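Local coordinates for protein endolysin (Escherichia coli O157 typing phage 15, PDB 7M5I) that probably cleaves the beta-1,4 linkages of host-cell peptidoglycan as a phage lysozyme, taking part in the lysis that frees new virus particles, at residues Asn86-Asp89 against Ala90-Glu94; Glu149-Ile152 against Tyr153-Val157. All coordinates share one frame; numbering follows the deposited sequence.

Contact 1 (Asn86-Asp89 against Ala90-Glu94)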
ATOM      1  N   ASN A  86       4.279  -8.516 -10.477  1.00 26.74           N
ATOM      2  CA  ASN A  86       5.099  -7.564  -9.680  1.00 25.83           C
ATOM      3  C   ASN A  86       4.565  -6.157  -9.931  1.00 24.43           C
ATOM      4  O   ASN A  86       4.553  -5.350  -9.000  1.00 23.77           O
ATOM      5  CB  ASN A  86       6.593  -7.708  -9.961  1.00 26.31           C
ATOM      6  CG  ASN A  86       6.941  -7.600 -11.417  1.00 27.60           C
ATOM      7  OD1 ASN A  86       6.671  -8.560 -12.149  1.00 29.19           O
ATOM      8  ND2 ASN A  86       7.546  -6.501 -11.842  1.00 26.47           N
ATOM      9  N   GLU A  87       4.140  -5.811 -11.137  1.00 26.95           N
ATOM     10  CA  GLU A  87       3.513  -4.494 -11.381  1.00 26.97           C
ATOM     11  C   GLU A  87       2.248  -4.368 -10.528  1.00 27.01           C
ATOM     12  O   GLU A  87       2.077  -3.312  -9.834  1.00 26.28           O
ATOM     13  CB  GLU A  87       3.167  -4.305 -12.844  1.00 28.68           C
ATOM     14  CG  GLU A  87       4.369  -4.064 -13.730  1.00 30.17           C
ATOM     15  CD  GLU A  87       4.086  -4.264 -15.222  1.00 33.65           C
ATOM     16  OE1 GLU A  87       2.916  -4.628 -15.564  1.00 32.77           O
ATOM     17  OE2 GLU A  87       4.991  -3.991 -16.022  1.00 32.50           O
ATOM     18  N   PHE A  88       1.416  -5.404 -10.513  1.00 28.27           N
ATOM     19  CA  PHE A  88       0.164  -5.413  -9.706  1.00 28.01           C
ATOM     20  C   PHE A  88       0.531  -5.277  -8.221  1.00 26.61           C
ATOM     21  O   PHE A  88      -0.079  -4.399  -7.520  1.00 26.53           O
ATOM     22  CB  PHE A  88      -0.644  -6.682  -9.937  1.00 27.89           C
ATOM     23  CG  PHE A  88      -1.989  -6.624  -9.274  1.00 28.99           C
ATOM     24  CD1 PHE A  88      -3.010  -5.822  -9.797  1.00 30.99           C
ATOM     25  CD2 PHE A  88      -2.245  -7.346  -8.131  1.00 29.24           C
ATOM     26  CE1 PHE A  88      -4.271  -5.803  -9.215  1.00 31.60           C
ATOM     27  CE2 PHE A  88      -3.508  -7.328  -7.550  1.00 30.25           C
ATOM     28  CZ  PHE A  88      -4.505  -6.536  -8.088  1.00 29.89           C
ATOM     29  N   ASP A  89       1.473  -6.065  -7.733  1.00 24.54           N
ATOM     30  CA  ASP A  89       1.872  -6.008  -6.306  1.00 24.90           C
ATOM     31  C   ASP A  89       2.280  -4.579  -5.922  1.00 25.32           C
ATOM     32  O   ASP A  89       1.849  -4.067  -4.823  1.00 22.82           O
ATOM     33  CB  ASP A  89       2.972  -6.991  -5.962  1.00 26.29           C
ATOM     34  CG  ASP A  89       2.596  -8.453  -6.003  1.00 27.43           C
ATOM     35  OD1 ASP A  89       1.377  -8.787  -5.938  1.00 27.47           O
ATOM     36  OD2 ASP A  89       3.572  -9.283  -6.090  1.00 27.33           O
ATOM     37  N   ALA A  90       3.119  -3.952  -6.730  1.00 23.89           N
ATOM     38  CA  ALA A  90       3.609  -2.592  -6.473  1.00 24.78           C
ATOM     39  C   ALA A  90       2.462  -1.591  -6.467  1.00 26.53           C
ATOM     40  O   ALA A  90       2.389  -0.713  -5.567  1.00 24.63           O
ATOM     41  CB  ALA A  90       4.674  -2.194  -7.441  1.00 25.56           C
ATOM     42  N   LEU A  91       1.571  -1.657  -7.455  1.00 25.10           N
ATOM     43  CA  LEU A  91       0.431  -0.710  -7.540  1.00 26.22           C
ATOM     44  C   LEU A  91      -0.494  -0.912  -6.335  1.00 25.86           C
ATOM     45  O   LEU A  91      -0.924   0.090  -5.783  1.00 27.47           O
ATOM     46  CB  LEU A  91      -0.331  -0.954  -8.848  1.00 27.88           C
ATOM     47  CG  LEU A  91       0.467  -0.600 -10.105  1.00 30.33           C
ATOM     48  CD1 LEU A  91      -0.289  -1.118 -11.331  1.00 33.09           C
ATOM     49  CD2 LEU A  91       0.717   0.888 -10.243  1.00 32.42           C
ATOM     50  N   VAL A  92      -0.689  -2.137  -5.885  1.00 24.21           N
ATOM     51  CA  VAL A  92      -1.567  -2.378  -4.687  1.00 25.42           C
ATOM     52  C   VAL A  92      -0.868  -1.831  -3.444  1.00 24.72           C
ATOM     53  O   VAL A  92      -1.499  -1.070  -2.712  1.00 25.82           O
ATOM     54  CB  VAL A  92      -1.924  -3.863  -4.522  1.00 24.63           C
ATOM     55  CG1 VAL A  92      -2.618  -4.143  -3.183  1.00 24.04           C
ATOM     56  CG2 VAL A  92      -2.847  -4.302  -5.652  1.00 26.39           C
ATOM     57  N   SER A  93       0.425  -2.138  -3.259  1.00 23.75           N
ATOM     58  CA  SER A  93       1.203  -1.568  -2.111  1.00 24.04           C
ATOM     59  C   SER A  93       1.061  -0.032  -2.062  1.00 25.76           C
ATOM     60  O   SER A  93       0.751   0.543  -0.985  1.00 24.71           O
ATOM     61  CB  SER A  93       2.614  -1.999  -2.144  1.00 25.18           C
ATOM     62  OG  SER A  93       3.309  -1.482  -1.013  1.00 24.39           O
ATOM     63  N   GLU A  94       1.280   0.662  -3.153  1.00 24.55           N
ATOM     64  CA  GLU A  94       1.245   2.136  -3.171  1.00 26.26           C
ATOM     65  C   GLU A  94      -0.189   2.625  -2.933  1.00 27.18           C
ATOM     66  O   GLU A  94      -0.371   3.613  -2.123  1.00 27.93           O
ATOM     67  CB  GLU A  94       1.829   2.714  -4.452  1.00 26.08           C
ATOM     68  CG  GLU A  94       1.792   4.226  -4.461  1.00 25.98           C
ATOM     69  CD  GLU A  94       2.840   4.963  -5.238  1.00 28.88           C
ATOM     70  OE1 GLU A  94       2.797   6.226  -5.287  1.00 28.72           O
ATOM     71  OE2 GLU A  94       3.754   4.301  -5.744  1.00 30.94           O
TER
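Within helix 85-98, in a largely buried part of the fold, F88 and V92 lie one turn apart and pack as an i/i+4 CH-pi pair. V92 CG2 sits over one face of the F88 ring, offset toward its rim: it is 3.8 Å from the ring centroid, the line between them tilting 19° from the ring normal, and its nearest ring atom is F88 CE2 at 3.6 Å. Two torsions bring methyl and ring together. F88 turns CG anti to the backbone N (chi1 -172°), which swings the ring beside its own carbonyl, while V92 places CG2 next to its own amide, on the side of the preceding turn. The same methyl therefore also packs against the main chain, with V92 CG2 3.3 Å from F88 O. That oxygen accepts V92 N at 2.9 Å, so one turn is closed by a backbone N-H...O hydrogen bond and by a methyl over a ring.

The helix is a central element of the GH24 phage-lysozyme fold and carries different neighbours on its different faces. Beyond V92, the F88 ring meets V72, V75 and N76 of helix 57-78, while A90 looks to I152 and Y153 of helix 140-155. L91 shares V75 with F88 and also touches F108 of helix 107-113; its CG lies over the previous turn, 3.2 Å from E87 O, the acceptor of L91 N. A90 N and S93 N continue the i to i+4 ladder, bonding to N86 O and D89 O. The carboxylates of E87 and D89 are held by residues outside the two segments: E87 OE2 forms a salt bridge with K117, and D89 OD2 is hydrogen-bonded to the hydroxyls of S10 and Y158.

Contact 2 (Glu149-Ile152 against Tyr153-Val157)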
ATOM      1  N   GLU A 149       8.883   0.356  -3.780  1.00 22.47           N
ATOM      2  CA  GLU A 149       7.701  -0.035  -4.600  1.00 23.25           C
ATOM      3  C   GLU A 149       8.078   0.105  -6.089  1.00 24.68           C
ATOM      4  O   GLU A 149       7.691  -0.812  -6.861  1.00 24.19           O
ATOM      5  CB  GLU A 149       6.463   0.782  -4.238  1.00 22.50           C
ATOM      6  CG  GLU A 149       5.853   0.392  -2.882  1.00 22.17           C
ATOM      7  CD  GLU A 149       4.887   1.393  -2.258  1.00 23.70           C
ATOM      8  OE1 GLU A 149       4.880   2.583  -2.707  1.00 27.06           O
ATOM      9  OE2 GLU A 149       4.114   0.957  -1.360  1.00 25.07           O
ATOM     10  N   ALA A 150       8.822   1.128  -6.490  1.00 24.13           N
ATOM     11  CA  ALA A 150       9.312   1.241  -7.901  1.00 25.26           C
ATOM     12  C   ALA A 150      10.204   0.043  -8.266  1.00 25.53           C
ATOM     13  O   ALA A 150      10.114  -0.467  -9.420  1.00 27.20           O
ATOM     14  CB  ALA A 150      10.035   2.552  -8.090  1.00 27.01           C
ATOM     15  N   ASP A 151      11.057  -0.423  -7.338  1.00 23.82           N
ATOM     16  CA  ASP A 151      11.899  -1.621  -7.594  1.00 25.82           C
ATOM     17  C   ASP A 151      11.011  -2.857  -7.826  1.00 25.75           C
ATOM     18  O   ASP A 151      11.364  -3.722  -8.700  1.00 25.66           O
ATOM     19  CB  ASP A 151      12.900  -1.842  -6.464  1.00 27.19           C
ATOM     20  CG  ASP A 151      14.029  -0.824  -6.386  1.00 29.99           C
ATOM     21  OD1 ASP A 151      14.310  -0.192  -7.414  1.00 32.52           O
ATOM     22  OD2 ASP A 151      14.613  -0.661  -5.270  1.00 33.20           O
ATOM     23  N   ILE A 152       9.922  -3.013  -7.075  1.00 24.64           N
ATOM     24  CA  ILE A 152       9.005  -4.175  -7.306  1.00 23.56           C
ATOM     25  C   ILE A 152       8.432  -4.002  -8.722  1.00 25.41           C
ATOM     26  O   ILE A 152       8.463  -4.954  -9.491  1.00 25.38           O
ATOM     27  CB  ILE A 152       7.875  -4.227  -6.256  1.00 24.42           C
ATOM     28  CG1 ILE A 152       8.435  -4.448  -4.843  1.00 23.91           C
ATOM     29  CG2 ILE A 152       6.860  -5.285  -6.616  1.00 23.50           C
ATOM     30  CD1 ILE A 152       7.404  -4.299  -3.743  1.00 24.72           C
ATOM     31  N   TYR A 153       7.913  -2.811  -9.021  1.00 25.22           N
ATOM     32  CA  TYR A 153       7.121  -2.537 -10.244  1.00 25.58           C
ATOM     33  C   TYR A 153       8.028  -2.833 -11.464  1.00 27.48           C
ATOM     34  O   TYR A 153       7.582  -3.520 -12.443  1.00 26.46           O
ATOM     35  CB  TYR A 153       6.616  -1.095 -10.240  1.00 26.73           C
ATOM     36  CG  TYR A 153       5.879  -0.728 -11.509  1.00 26.99           C
ATOM     37  CD1 TYR A 153       6.583  -0.229 -12.592  1.00 28.71           C
ATOM     38  CD2 TYR A 153       4.513  -0.905 -11.631  1.00 26.54           C
ATOM     39  CE1 TYR A 153       5.937   0.078 -13.776  1.00 29.74           C
ATOM     40  CE2 TYR A 153       3.853  -0.626 -12.814  1.00 27.64           C
ATOM     41  CZ  TYR A 153       4.565  -0.143 -13.902  1.00 29.11           C
ATOM     42  OH  TYR A 153       3.931   0.205 -15.090  1.00 30.13           O
ATOM     43  N   LEU A 154       9.239  -2.276 -11.484  1.00 26.79           N
ATOM     44  CA  LEU A 154      10.113  -2.370 -12.700  1.00 30.48           C
ATOM     45  C   LEU A 154      10.871  -3.672 -12.753  1.00 31.00           C
ATOM     46  O   LEU A 154      10.946  -4.251 -13.866  1.00 29.65           O
ATOM     47  CB  LEU A 154      11.137  -1.239 -12.683  1.00 31.58           C
ATOM     48  CG  LEU A 154      10.597   0.144 -12.994  1.00 34.94           C
ATOM     49  CD1 LEU A 154      11.695   1.173 -12.723  1.00 37.45           C
ATOM     50  CD2 LEU A 154      10.065   0.186 -14.436  1.00 37.26           C
ATOM     51  N   ASP A 155      11.479  -4.089 -11.653  1.00 27.86           N
ATOM     52  CA  ASP A 155      12.511  -5.155 -11.646  1.00 30.58           C
ATOM     53  C   ASP A 155      12.061  -6.427 -10.921  1.00 29.57           C
ATOM     54  O   ASP A 155      12.861  -7.349 -10.895  1.00 27.87           O
ATOM     55  CB  ASP A 155      13.809  -4.640 -11.009  1.00 32.86           C
ATOM     56  CG  ASP A 155      14.361  -3.397 -11.685  1.00 34.95           C
ATOM     57  OD1 ASP A 155      14.191  -3.221 -12.902  1.00 36.91           O
ATOM     58  OD2 ASP A 155      14.950  -2.577 -10.963  1.00 39.61           O
ATOM     59  N   SER A 156      10.862  -6.475 -10.333  1.00 27.83           N
ATOM     60  CA  SER A 156      10.416  -7.628  -9.538  1.00 27.01           C
ATOM     61  C   SER A 156      11.408  -7.899  -8.390  1.00 28.21           C
ATOM     62  O   SER A 156      11.682  -9.042  -8.023  1.00 27.83           O
ATOM     63  CB  SER A 156      10.162  -8.850 -10.487  1.00 29.60           C
ATOM     64  OG  SER A 156       9.322  -9.776  -9.799  1.00 31.10           O
ATOM     65  N   VAL A 157      11.975  -6.839  -7.818  1.00 27.56           N
ATOM     66  CA  VAL A 157      12.923  -6.913  -6.670  1.00 28.00           C
ATOM     67  C   VAL A 157      12.149  -6.435  -5.442  1.00 26.05           C
ATOM     68  O   VAL A 157      11.712  -5.281  -5.429  1.00 26.94           O
ATOM     69  CB  VAL A 157      14.176  -6.044  -6.916  1.00 29.00           C
ATOM     70  CG1 VAL A 157      15.000  -5.791  -5.666  1.00 31.10           C
ATOM     71  CG2 VAL A 157      15.049  -6.643  -7.988  1.00 29.80           C
TER
HETATM   72  O   HOH W   1      14.309   0.202 -10.366  1.00 50.74           O
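D151 and D155, one turn apart at the C-terminal end of helix 140-155, bring their carboxylates to the same side, D151 OD1 and D155 OD2 being 4.3 Å apart. Both set CG beside the backbone N and anti to the carbonyl carbon (chi1 -70° and -56°). One water spans the gap, donating to D151 OD1 at 3.0 Å and to D155 OD2 at 2.9 Å.

I152 and V157 are turned differently. I152 runs along the returning chain, its CG1 3.4 Å from V157 O, and also packs on Y158 and P159 of the C-terminal tail and on A16 of helix 11-21. V157 lies beside D151 instead, D151 CB being 4.4 Å from V157 CB. Y153 sends its ring away from the preceding turn, toward K117 and C120 of helix 117-124, and its OH is hydrogen-bonded to H112.

Y153 N and L154 N still make regular bonds to E149 O and A150 O, but S156 takes a positive phi and a wide variant of the Schellman motif ends the helix, its outer bond joining residues six apart instead of the usual five. D151 O accepts two amides from opposite faces of its carbonyl plane, D155 N at 3.0 Å and V157 N at 3.3 Å. S156 N makes the inner bond to I152 O, bent at 137°.

With two carboxylates so close at the negative end of a helix dipole, protonation of one may be somewhat eased, though solvent at this rim probably keeps the shift small, and the protons donated by the bridging water would offset part of their mutual repulsion.

How the contacts relate
From the N terminus, contact 1 comes first, complete within the early turns of helix 85-98, and contact 2 follows in series at the end of helix 140-155 and the turn after it. Each is local, one helical turn reaching the next, so neither closes a long loop and they do not nest or cross. Their centres lie about 9 Å apart, and the two helices join directly at two polar points. S93 OG is 2.6 Å from E149 OE2, a probable hydrogen bond, in the region of the predicted active-site residue E21; R145 and R146 also pair with E149. Nearer the N-terminal end of helix 85-98, N86 ND2 probably donates to I152 O at 3.0 Å.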